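Local atomic coordinates of glucosamine-6-phosphate deaminase (Thermotoga maritima, PDB entry 1J5X), a protein that belongs to the SIS-domain family and folds into two alpha/beta halves, each built round a parallel beta sheet. Residues A157-K162 / I235-T240; L228-K233 / V313-L318; Q321-I324 / S329-K332; E211-V216 / I324-S329. All blocks are in the same frame, centred on the assembly; numbering follows the deposited sequence.

Interaction 1: residues A157-K162 / I235-T240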
loop_
_atom_site.group_PDB
_atom_site.type_symbol
_atom_site.label_atom_id
_atom_site.label_comp_id
_atom_site.label_asym_id
_atom_site.label_seq_id
_atom_site.Cartn_x
_atom_site.Cartn_y
_atom_site.Cartn_z
ATOM N N ALA A 157 10.928 5.651 -10.568
ATOM C CA ALA A 157 11.810 4.878 -9.756
ATOM C C ALA A 157 11.445 3.413 -9.738
ATOM O O ALA A 157 10.284 3.056 -10.052
ATOM C CB ALA A 157 11.828 5.443 -8.372
ATOM N N ILE A 158 12.440 2.584 -9.387
ATOM C CA ILE A 158 12.253 1.144 -9.255
ATOM C C ILE A 158 11.190 0.903 -8.172
ATOM O O ILE A 158 10.254 0.142 -8.379
ATOM C CB ILE A 158 13.564 0.402 -8.761
ATOM C CG1 ILE A 158 14.653 0.522 -9.808
ATOM C CG2 ILE A 158 13.298 -1.095 -8.482
ATOM C CD1 ILE A 158 14.089 0.512 -11.231
ATOM N N VAL A 159 11.367 1.523 -7.011
ATOM C CA VAL A 159 10.411 1.330 -5.924
ATOM C C VAL A 159 9.151 2.154 -6.089
ATOM O O VAL A 159 9.190 3.357 -6.406
ATOM C CB VAL A 159 11.083 1.653 -4.579
ATOM C CG1 VAL A 159 10.112 1.460 -3.414
ATOM C CG2 VAL A 159 12.292 0.746 -4.421
HETATM N N MSE A 160 8.005 1.487 -5.919
HETATM C CA MSE A 160 6.732 2.187 -6.008
HETATM C C MSE A 160 6.540 3.009 -4.757
HETATM O O MSE A 160 6.756 2.528 -3.644
HETATM C CB MSE A 160 5.579 1.177 -6.157
HETATM C CG MSE A 160 5.391 0.786 -7.584
HETATM SE SE MSE A 160 4.038 -0.669 -7.770
HETATM C CE MSE A 160 2.711 0.225 -6.655
ATOM N N THR A 161 6.106 4.269 -4.941
ATOM C CA THR A 161 5.902 5.146 -3.817
ATOM C C THR A 161 4.531 5.786 -4.000
ATOM O O THR A 161 3.501 5.223 -3.558
ATOM C CB THR A 161 7.067 6.265 -3.696
ATOM O OG1 THR A 161 7.224 6.973 -4.941
ATOM C CG2 THR A 161 8.383 5.592 -3.323
ATOM N N LYS A 162 4.508 6.917 -4.675
ATOM C CA LYS A 162 3.267 7.673 -4.895
ATOM C C LYS A 162 2.208 6.924 -5.689
ATOM O O LYS A 162 1.025 7.160 -5.499
ATOM C CB LYS A 162 3.577 8.986 -5.630
ATOM C CG LYS A 162 4.028 8.824 -7.069
ATOM C CD LYS A 162 4.440 10.217 -7.618
ATOM C CE LYS A 162 4.379 10.333 -9.132
ATOM N NZ LYS A 162 4.799 11.689 -9.668
ATOM N N ILE A 235 12.391 -2.893 2.814
ATOM C CA ILE A 235 13.241 -3.988 2.351
ATOM C C ILE A 235 13.909 -3.540 1.086
ATOM O O ILE A 235 15.138 -3.600 0.992
ATOM C CB ILE A 235 12.405 -5.303 2.079
ATOM C CG1 ILE A 235 12.004 -5.931 3.414
ATOM C CG2 ILE A 235 13.223 -6.276 1.215
ATOM C CD1 ILE A 235 10.782 -6.976 3.357
ATOM N N GLU A 236 13.138 -3.045 0.129
ATOM C CA GLU A 236 13.696 -2.642 -1.121
ATOM C C GLU A 236 14.611 -1.418 -1.044
ATOM O O GLU A 236 15.702 -1.399 -1.639
ATOM C CB GLU A 236 12.622 -2.312 -2.135
ATOM C CG GLU A 236 11.724 -3.475 -2.578
ATOM C CD GLU A 236 10.593 -2.993 -3.501
ATOM O OE1 GLU A 236 9.982 -1.938 -3.202
ATOM O OE2 GLU A 236 10.275 -3.652 -4.508
HETATM N N MSE A 237 14.177 -0.387 -0.318
HETATM C CA MSE A 237 14.975 0.849 -0.314
HETATM C C MSE A 237 16.239 0.822 0.486
HETATM O O MSE A 237 17.278 1.362 0.051
HETATM C CB MSE A 237 14.116 2.023 0.218
HETATM C CG MSE A 237 13.066 2.437 -0.728
HETATM SE SE MSE A 237 12.059 4.004 0.168
HETATM C CE MSE A 237 10.617 4.158 -1.004
ATOM N N SER A 238 16.131 0.204 1.652
ATOM C CA SER A 238 17.201 0.232 2.621
ATOM C C SER A 238 17.869 -1.068 2.991
ATOM O O SER A 238 18.774 -1.066 3.818
ATOM C CB SER A 238 16.663 0.883 3.889
ATOM O OG SER A 238 16.018 -0.068 4.747
ATOM N N LEU A 239 17.383 -2.176 2.438
ATOM C CA LEU A 239 17.899 -3.489 2.774
ATOM C C LEU A 239 17.817 -3.863 4.242
ATOM O O LEU A 239 18.704 -4.510 4.783
ATOM C CB LEU A 239 19.366 -3.606 2.262
ATOM C CG LEU A 239 19.483 -3.305 0.770
ATOM C CD1 LEU A 239 20.982 -3.559 0.247
ATOM C CD2 LEU A 239 18.578 -4.234 -0.006
ATOM N N THR A 240 16.709 -3.519 4.903
ATOM C CA THR A 240 16.562 -3.822 6.289
ATOM C C THR A 240 15.501 -4.891 6.368
ATOM O O THR A 240 14.456 -4.749 5.675
ATOM C CB THR A 240 16.076 -2.558 7.032
ATOM O OG1 THR A 240 17.025 -1.503 6.786
ATOM C CG2 THR A 240 15.892 -2.824 8.502
HETATM O O HOH W 1 9.918 -2.897 -7.415
HETATM O O HOH W 2 7.812 -1.449 -5.012
#
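The flat carboxylate of Glu236 has Val159 on one face: CG2 of Val159 stands almost directly above OE1 of Glu236 at 3.7 Å, while Val159 CG1 approaches the same oxygen more obliquely, at 3.4 Å. The contact joins two alpha/beta halves: the loop between strand 147-150 and helix 162-179, in the SIS-domain half, packs on the last turn of helix 222-238 in the other. Val159 holds CG1 anti to its own nitrogen (chi1 -180°), a setting in which both methyls are turned to the helix. Two waters extend the carboxylate to the loop backbone. One donates to both Ile158 O and Glu236 OE2, standing 3.0 Å from OE2. The second accepts from Met160 N and donates to Glu236 OE1, 2.9 Å from that oxygen, so each carboxylate oxygen has its own water link. Arg109 also binds the carbonyl of Ile158, and Lys233 binds that of Met160, which fixes the loop from other directions. Helix 15-25 covers Thr161 through Glu19 and Ile20. The apolar half of the contact belongs to Met237, modelled as selenomethionine, whose chain runs extended beyond CG and crosses Thr161 at about a right angle. Its terminal CE lies 3.5 Å from Thr161 CG2 and 3.7 Å from Val159 CG1, touching one methyl of each.

Interaction 2: residues L228-K233 / V313-L318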
loop_
_atom_site.group_PDB
_atom_site.type_symbol
_atom_site.label_atom_id
_atom_site.label_comp_id
_atom_site.label_asym_id
_atom_site.label_seq_id
_atom_site.Cartn_x
_atom_site.Cartn_y
_atom_site.Cartn_z
ATOM N N LEU A 228 2.009 -4.305 5.137
ATOM C CA LEU A 228 2.772 -5.173 4.234
ATOM C C LEU A 228 3.554 -4.337 3.249
ATOM O O LEU A 228 4.753 -4.621 2.967
ATOM C CB LEU A 228 1.881 -6.094 3.418
ATOM C CG LEU A 228 1.783 -7.549 3.808
ATOM C CD1 LEU A 228 1.067 -8.215 2.596
ATOM C CD2 LEU A 228 3.173 -8.266 4.118
ATOM N N GLU A 229 2.884 -3.318 2.693
ATOM C CA GLU A 229 3.514 -2.427 1.747
ATOM C C GLU A 229 4.662 -1.665 2.484
ATOM O O GLU A 229 5.773 -1.527 1.927
ATOM C CB GLU A 229 2.493 -1.418 1.169
ATOM C CG GLU A 229 3.074 -0.311 0.239
ATOM C CD GLU A 229 3.778 -0.827 -1.038
ATOM O OE1 GLU A 229 3.847 -2.065 -1.229
ATOM O OE2 GLU A 229 4.236 0.023 -1.818
ATOM N N SER A 230 4.428 -1.271 3.741
ATOM C CA SER A 230 5.488 -0.540 4.469
ATOM C C SER A 230 6.774 -1.418 4.581
ATOM O O SER A 230 7.917 -0.960 4.331
ATOM C CB SER A 230 5.001 -0.195 5.849
ATOM O OG SER A 230 3.997 0.825 5.733
ATOM N N ALA A 231 6.593 -2.664 4.956
ATOM C CA ALA A 231 7.756 -3.540 5.078
ATOM C C ALA A 231 8.477 -3.674 3.767
ATOM O O ALA A 231 9.721 -3.629 3.716
ATOM C CB ALA A 231 7.317 -4.928 5.638
ATOM N N LEU A 232 7.733 -3.762 2.671
ATOM C CA LEU A 232 8.385 -3.946 1.392
ATOM C C LEU A 232 9.207 -2.708 1.010
ATOM O O LEU A 232 10.311 -2.804 0.397
ATOM C CB LEU A 232 7.326 -4.265 0.311
ATOM C CG LEU A 232 7.883 -4.353 -1.107
ATOM C CD1 LEU A 232 8.838 -5.535 -1.094
ATOM C CD2 LEU A 232 6.821 -4.619 -2.168
ATOM N N LYS A 233 8.692 -1.516 1.339
ATOM C CA LYS A 233 9.464 -0.303 1.013
ATOM C C LYS A 233 10.794 -0.315 1.746
ATOM O O LYS A 233 11.822 0.063 1.161
ATOM C CB LYS A 233 8.700 0.974 1.413
ATOM C CG LYS A 233 7.276 1.138 0.878
ATOM C CD LYS A 233 7.162 1.276 -0.633
ATOM C CE LYS A 233 7.313 -0.098 -1.403
ATOM N NZ LYS A 233 6.590 -0.073 -2.744
ATOM N N VAL A 313 3.212 6.473 3.706
ATOM C CA VAL A 313 4.193 7.569 3.615
ATOM C C VAL A 313 5.255 7.503 4.735
ATOM O O VAL A 313 6.460 7.631 4.467
ATOM C CB VAL A 313 3.465 8.939 3.633
ATOM C CG1 VAL A 313 4.474 10.097 3.783
ATOM C CG2 VAL A 313 2.705 9.123 2.353
ATOM N N PRO A 314 4.851 7.325 5.983
ATOM C CA PRO A 314 5.869 7.250 7.028
ATOM C C PRO A 314 6.925 6.149 6.724
ATOM O O PRO A 314 8.112 6.354 6.886
ATOM C CB PRO A 314 5.066 6.914 8.262
ATOM C CG PRO A 314 3.750 7.667 8.019
ATOM C CD PRO A 314 3.473 7.319 6.569
ATOM N N ALA A 315 6.462 4.961 6.302
ATOM C CA ALA A 315 7.420 3.880 6.006
ATOM C C ALA A 315 8.284 4.171 4.773
ATOM O O ALA A 315 9.450 3.764 4.740
ATOM C CB ALA A 315 6.637 2.503 5.834
ATOM N N GLN A 316 7.758 4.882 3.777
ATOM C CA GLN A 316 8.580 5.249 2.602
ATOM C C GLN A 316 9.696 6.212 3.079
ATOM O O GLN A 316 10.798 6.165 2.588
ATOM C CB GLN A 316 7.773 6.017 1.590
ATOM C CG GLN A 316 6.651 5.240 0.890
ATOM C CD GLN A 316 5.766 6.175 0.075
ATOM O OE1 GLN A 316 6.250 7.092 -0.519
ATOM N NE2 GLN A 316 4.458 5.929 0.042
ATOM N N ILE A 317 9.350 7.122 3.998
ATOM C CA ILE A 317 10.332 8.062 4.543
ATOM C C ILE A 317 11.339 7.310 5.428
ATOM O O ILE A 317 12.540 7.609 5.399
ATOM C CB ILE A 317 9.601 9.229 5.340
ATOM C CG1 ILE A 317 8.849 10.102 4.353
ATOM C CG2 ILE A 317 10.606 10.041 6.204
ATOM C CD1 ILE A 317 7.921 11.193 5.046
ATOM N N LEU A 318 10.867 6.336 6.194
ATOM C CA LEU A 318 11.762 5.541 7.014
ATOM C C LEU A 318 12.726 4.819 6.069
ATOM O O LEU A 318 13.952 4.838 6.279
ATOM C CB LEU A 318 10.984 4.501 7.818
ATOM C CG LEU A 318 11.868 3.531 8.625
ATOM C CD1 LEU A 318 12.701 4.274 9.743
ATOM C CD2 LEU A 318 10.952 2.541 9.296
HETATM O O HOH W 3 3.842 3.582 6.941
#
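Ser230 and Ala315 meet where two nearly parallel helices run close together, their segment axes 8.4 Å apart and inclined by 13°. The Ala315 methyl points across at the Ser230 side chain, and Ala315 CB comes to 3.1 Å from Ser230 OG. The two side chains are modelled closer than usual, so this exact spacing is doubtful, but small residues on both sides are what permit such an approach. Ser230 OG lies beside its own nitrogen and is bonded to Val226 O one turn back. It also accepts from a water 3.0 Å away, and the same water takes the hydrogen of Ala315 N, in the first turn of helix 313-326.

One turn along from Ser230, Lys233 lies side by side with Gln316, the neighbour of Ala315, both pointing the same way, with Lys233 CG 4.1 Å from Gln316 CG. Lys233 then bends at chi2 and chi3, which carries NZ away from the partner helix and back to Glu229 on its own helix. There NZ meets Glu229 OE2 from 40° above the carboxylate plane, in a salt bridge spanning one helical turn; at 2.5 Å it is modelled unusually short, and its exact length is uncertain. Met160 O and Ser62 OG also bind that ammonium, while Asn65 binds the other oxygen of Glu229. The Gln316 amide turns to Gln23 and Thr312. Phe217 of strand 214-218 touches both Ser230 and Ala315, placing the helices together against that sheet. Across the interface the chemistry is therefore aliphatic and water-mediated: the buried charge of Lys233 is probably balanced mainly by Glu229 and turned toward the SIS domain.

Interaction 3: residues Q321-I324 / S329-K332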
loop_
_atom_site.group_PDB
_atom_site.type_symbol
_atom_site.label_atom_id
_atom_site.label_comp_id
_atom_site.label_asym_id
_atom_site.label_seq_id
_atom_site.Cartn_x
_atom_site.Cartn_y
_atom_site.Cartn_z
ATOM N N GLN A 321 15.288 7.419 4.597
ATOM C CA GLN A 321 16.249 7.871 5.585
ATOM C C GLN A 321 17.164 6.748 6.035
ATOM O O GLN A 321 18.365 6.979 6.284
ATOM C CB GLN A 321 15.516 8.508 6.795
ATOM C CG GLN A 321 14.775 9.821 6.403
ATOM C CD GLN A 321 14.282 10.621 7.619
ATOM O OE1 GLN A 321 14.806 10.294 8.792
ATOM N NE2 GLN A 321 13.418 11.507 7.494
ATOM N N LYS A 322 16.628 5.527 6.148
ATOM C CA LYS A 322 17.472 4.424 6.597
ATOM C C LYS A 322 18.503 4.081 5.541
ATOM O O LYS A 322 19.629 3.667 5.893
ATOM C CB LYS A 322 16.665 3.147 6.918
ATOM C CG LYS A 322 17.527 1.920 7.289
ATOM C CD LYS A 322 18.175 2.010 8.678
ATOM C CE LYS A 322 19.106 0.809 8.909
ATOM N NZ LYS A 322 19.691 0.741 10.268
ATOM N N ALA A 323 18.143 4.211 4.273
ATOM C CA ALA A 323 19.110 3.888 3.240
ATOM C C ALA A 323 20.280 4.891 3.312
ATOM O O ALA A 323 21.455 4.515 3.203
ATOM C CB ALA A 323 18.481 3.962 1.914
ATOM N N ILE A 324 19.942 6.164 3.502
ATOM C CA ILE A 324 20.962 7.219 3.565
ATOM C C ILE A 324 21.884 6.900 4.712
ATOM O O ILE A 324 23.110 6.993 4.582
ATOM C CB ILE A 324 20.303 8.631 3.779
ATOM C CG1 ILE A 324 19.451 8.983 2.565
ATOM C CG2 ILE A 324 21.399 9.735 3.986
ATOM C CD1 ILE A 324 20.099 8.711 1.255
ATOM N N SER A 329 22.062 3.680 -1.907
ATOM C CA SER A 329 21.093 4.438 -2.677
ATOM C C SER A 329 19.744 3.761 -2.733
ATOM O O SER A 329 19.653 2.642 -3.211
ATOM C CB SER A 329 21.511 4.559 -4.122
ATOM O OG SER A 329 20.547 5.277 -4.861
ATOM N N PRO A 330 18.681 4.436 -2.276
ATOM C CA PRO A 330 17.385 3.749 -2.369
ATOM C C PRO A 330 16.904 3.647 -3.808
ATOM O O PRO A 330 15.961 2.919 -4.076
ATOM C CB PRO A 330 16.451 4.611 -1.510
ATOM C CG PRO A 330 17.064 5.977 -1.567
ATOM C CD PRO A 330 18.576 5.667 -1.472
ATOM N N ASP A 331 17.522 4.370 -4.738
ATOM C CA ASP A 331 17.102 4.265 -6.142
ATOM C C ASP A 331 17.754 3.044 -6.874
ATOM O O ASP A 331 17.398 2.754 -7.992
ATOM C CB ASP A 331 17.481 5.498 -6.953
ATOM C CG ASP A 331 16.828 6.778 -6.449
ATOM O OD1 ASP A 331 15.748 7.140 -6.984
ATOM O OD2 ASP A 331 17.421 7.400 -5.527
ATOM N N LYS A 332 18.679 2.348 -6.221
ATOM C CA LYS A 332 19.366 1.195 -6.855
ATOM C C LYS A 332 19.293 -0.037 -5.986
ATOM O O LYS A 332 20.325 -0.555 -5.529
ATOM C CB LYS A 332 20.850 1.514 -7.050
ATOM C CG LYS A 332 21.124 2.850 -7.693
ATOM C CD LYS A 332 20.644 2.845 -9.128
ATOM C CE LYS A 332 21.337 3.930 -9.963
ATOM N NZ LYS A 332 20.971 3.760 -11.417
#
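Ala323, near the end of helix 313-326, faces Pro330 in the type I beta turn from Ser329 to Lys332, with 5.9 Å between Ala323 CA and Pro330 CA. The chain thus leaves the helix, reverses, and lays the turn back against the side of its last turns. The turn closes through Lys332 N bonded to Ser329 O at 3.2 Å.

Across the gap the contact is aliphatic. The Ala323 methyl sits squarely over one face of the Pro330 ring: its CB is 3.8 Å from Pro330 CD and 4.0 Å from Pro330 CB, and the other three ring atoms are hardly farther away. Such even spacing shows that the methyl meets the flat of the ring and does not merely graze its rim. Ile324 contributes from one side, where its terminal CD1 comes within 4.4 Å of Pro330 CD, a marginal touch from a more solvent-open residue. Ser238 and Ile328 also border Ala323, and Met237 touches the proline, so the ring is held between helix 222-238 and the end of helix 313-326.

Polar groups shape the turn itself. Ser329 has OG anti to its nitrogen (chi1 179°), beside the carbonyl, and accepts from Asp331 N at 3.2 Å with an N-H...O angle of 140°. From the third position of the turn, the carboxylate of Asp331 reaches Thr16 and Ser14 near the modelled N terminus. The result is an ST turn superimposed on a type I beta turn, with proline at the second turn position, where its fixed phi fits well.

Interaction 4: residues E211-V216 / I324-S329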
loop_
_atom_site.group_PDB
_atom_site.type_symbol
_atom_site.label_atom_id
_atom_site.label_comp_id
_atom_site.label_asym_id
_atom_site.label_seq_id
_atom_site.Cartn_x
_atom_site.Cartn_y
_atom_site.Cartn_z
ATOM N N GLU A 211 21.017 2.584 14.898
ATOM C CA GLU A 211 20.841 1.622 15.966
ATOM C C GLU A 211 19.609 0.708 15.814
ATOM O O GLU A 211 19.271 -0.050 16.736
ATOM C CB GLU A 211 20.753 2.337 17.304
ATOM C CG GLU A 211 22.020 3.083 17.662
ATOM C CD GLU A 211 22.938 2.236 18.482
ATOM O OE1 GLU A 211 23.361 1.155 18.004
ATOM O OE2 GLU A 211 23.227 2.654 19.624
ATOM N N HIS A 212 18.935 0.770 14.676
ATOM C CA HIS A 212 17.744 -0.107 14.495
ATOM C C HIS A 212 17.890 -0.848 13.185
ATOM O O HIS A 212 18.017 -0.222 12.142
ATOM C CB HIS A 212 16.467 0.743 14.444
ATOM C CG HIS A 212 16.097 1.341 15.764
ATOM N ND1 HIS A 212 16.584 2.556 16.196
ATOM C CD2 HIS A 212 15.297 0.884 16.751
ATOM C CE1 HIS A 212 16.089 2.824 17.390
ATOM N NE2 HIS A 212 15.303 1.830 17.751
ATOM N N ASP A 213 17.880 -2.173 13.250
ATOM C CA ASP A 213 18.022 -2.963 12.042
ATOM C C ASP A 213 16.941 -4.031 11.882
ATOM O O ASP A 213 17.128 -4.982 11.128
ATOM C CB ASP A 213 19.384 -3.651 11.997
ATOM C CG ASP A 213 20.483 -2.705 11.650
ATOM O OD1 ASP A 213 20.534 -2.192 10.509
ATOM O OD2 ASP A 213 21.311 -2.454 12.549
ATOM N N HIS A 214 15.842 -3.874 12.604
ATOM C CA HIS A 214 14.710 -4.827 12.537
ATOM C C HIS A 214 13.460 -3.948 12.578
ATOM O O HIS A 214 13.159 -3.368 13.646
ATOM C CB HIS A 214 14.691 -5.696 13.761
ATOM C CG HIS A 214 13.542 -6.648 13.793
ATOM N ND1 HIS A 214 13.084 -7.208 14.955
ATOM C CD2 HIS A 214 12.753 -7.126 12.804
ATOM C CE1 HIS A 214 12.052 -7.998 14.691
ATOM N NE2 HIS A 214 11.835 -7.964 13.392
ATOM N N PHE A 215 12.768 -3.862 11.442
ATOM C CA PHE A 215 11.543 -3.042 11.367
ATOM C C PHE A 215 10.295 -3.943 11.370
ATOM O O PHE A 215 10.231 -4.921 10.596
ATOM C CB PHE A 215 11.526 -2.233 10.082
ATOM C CG PHE A 215 12.651 -1.227 9.949
ATOM C CD1 PHE A 215 13.447 -0.888 11.045
ATOM C CD2 PHE A 215 12.880 -0.625 8.745
ATOM C CE1 PHE A 215 14.474 0.062 10.889
ATOM C CE2 PHE A 215 13.899 0.333 8.565
ATOM C CZ PHE A 215 14.693 0.664 9.645
ATOM N N VAL A 216 9.287 -3.557 12.163
ATOM C CA VAL A 216 8.041 -4.327 12.288
ATOM C C VAL A 216 6.910 -3.328 12.012
ATOM O O VAL A 216 6.936 -2.219 12.576
ATOM C CB VAL A 216 7.937 -4.876 13.712
ATOM C CG1 VAL A 216 6.582 -5.552 13.969
ATOM C CG2 VAL A 216 9.112 -5.872 13.980
ATOM N N ILE A 324 19.942 6.164 3.502
ATOM C CA ILE A 324 20.962 7.219 3.565
ATOM C C ILE A 324 21.884 6.900 4.712
ATOM O O ILE A 324 23.110 6.993 4.582
ATOM C CB ILE A 324 20.303 8.631 3.779
ATOM C CG1 ILE A 324 19.451 8.983 2.565
ATOM C CG2 ILE A 324 21.399 9.735 3.986
ATOM C CD1 ILE A 324 20.099 8.711 1.255
ATOM N N SER A 325 21.266 6.509 5.817
ATOM C CA SER A 325 21.931 6.114 7.038
ATOM C C SER A 325 22.975 5.007 6.818
ATOM O O SER A 325 24.066 5.030 7.411
ATOM C CB SER A 325 20.871 5.627 8.003
ATOM O OG SER A 325 21.406 5.295 9.261
ATOM N N ARG A 326 22.627 4.037 5.977
ATOM C CA ARG A 326 23.500 2.910 5.663
ATOM C C ARG A 326 24.499 3.313 4.578
ATOM O O ARG A 326 25.467 2.601 4.339
ATOM C CB ARG A 326 22.688 1.716 5.134
ATOM C CG ARG A 326 21.841 1.022 6.163
ATOM C CD ARG A 326 21.590 -0.432 5.709
ATOM N NE ARG A 326 21.270 -1.259 6.860
ATOM C CZ ARG A 326 20.139 -1.936 6.958
ATOM N NH1 ARG A 326 19.282 -1.867 5.959
ATOM N NH2 ARG A 326 19.843 -2.629 8.053
ATOM N N GLY A 327 24.233 4.439 3.927
ATOM C CA GLY A 327 25.087 4.913 2.867
ATOM C C GLY A 327 24.795 4.151 1.588
ATOM O O GLY A 327 25.702 3.841 0.806
ATOM N N ILE A 328 23.534 3.803 1.350
ATOM C CA ILE A 328 23.258 3.104 0.107
ATOM C C ILE A 328 22.220 3.915 -0.615
ATOM O O ILE A 328 21.563 4.741 -0.002
ATOM C CB ILE A 328 22.732 1.681 0.320
ATOM C CG1 ILE A 328 21.253 1.728 0.681
ATOM C CG2 ILE A 328 23.543 0.970 1.429
ATOM C CD1 ILE A 328 20.612 0.370 0.608
ATOM N N SER A 329 22.062 3.680 -1.907
ATOM C CA SER A 329 21.093 4.438 -2.677
ATOM C C SER A 329 19.744 3.761 -2.733
ATOM O O SER A 329 19.653 2.642 -3.211
ATOM C CB SER A 329 21.511 4.559 -4.122
ATOM O OG SER A 329 20.547 5.277 -4.861
HETATM O O HOH W 4 18.314 -5.437 8.508
#
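Asp213 has CG beside its own nitrogen (chi1 -76°), and Arg326 makes the same choice at its first torsion before running extended from CG to NE, so two side chains whose backbones are far apart meet at their charged groups: the nearest CA atoms, of Asp213 and Arg326, are 10.3 Å apart. The salt bridge joins the approach to strand 214-218, in the four-stranded parallel sheet of an alpha/beta half, to the end of helix 313-326, which closes in a Schellman motif. Gly327 takes positive phi there, and its N bonds Ile324 O at 2.9 Å. Arg326 is the last helical residue, placed to reach the residue just before the strand.

Arg326 NH2 donates to Asp213 OD1 at 2.6 Å, with an N-H...O angle of 139°, a short but clearly bent bond. The carboxylate and guanidinium planes are 10° apart, yet the pairing is single-pronged: the nitrogen arrives on the anti side of OD1. That oxygen is shared with Lys322, whose NZ makes a second salt bridge to it, so two positive groups converge on one carboxylate and probably help to keep it ionised. Arg326 NH1 points to Ser238 O at the end of helix 222-238, but is modelled too close for that bond's details to be trusted. A water completes the link, donating to Asp213 O at 2.9 Å and accepting from Arg326 NH2 at 3.2 Å.

From the N terminus, interaction 1 opens first, at 157-162, and closes on the end of helix 222-238, tying the SIS-domain loop to the second alpha/beta half. Before it closes, interaction 4 opens at 211-216 and interaction 2 at 228-233, so both cross it. Interaction 2 closes on 313-318 and is nested in the longer loop that interaction 4 completes at 324-329. Interaction 3 is a short local closure that follows 1 and 2 in series and shares Ile324 and Ser329 with interaction 4. Helix 313-326 serves interactions 2, 3 and 4, joining helix 222-238, the lead-in to strand 214-218 and the returning C-terminal chain.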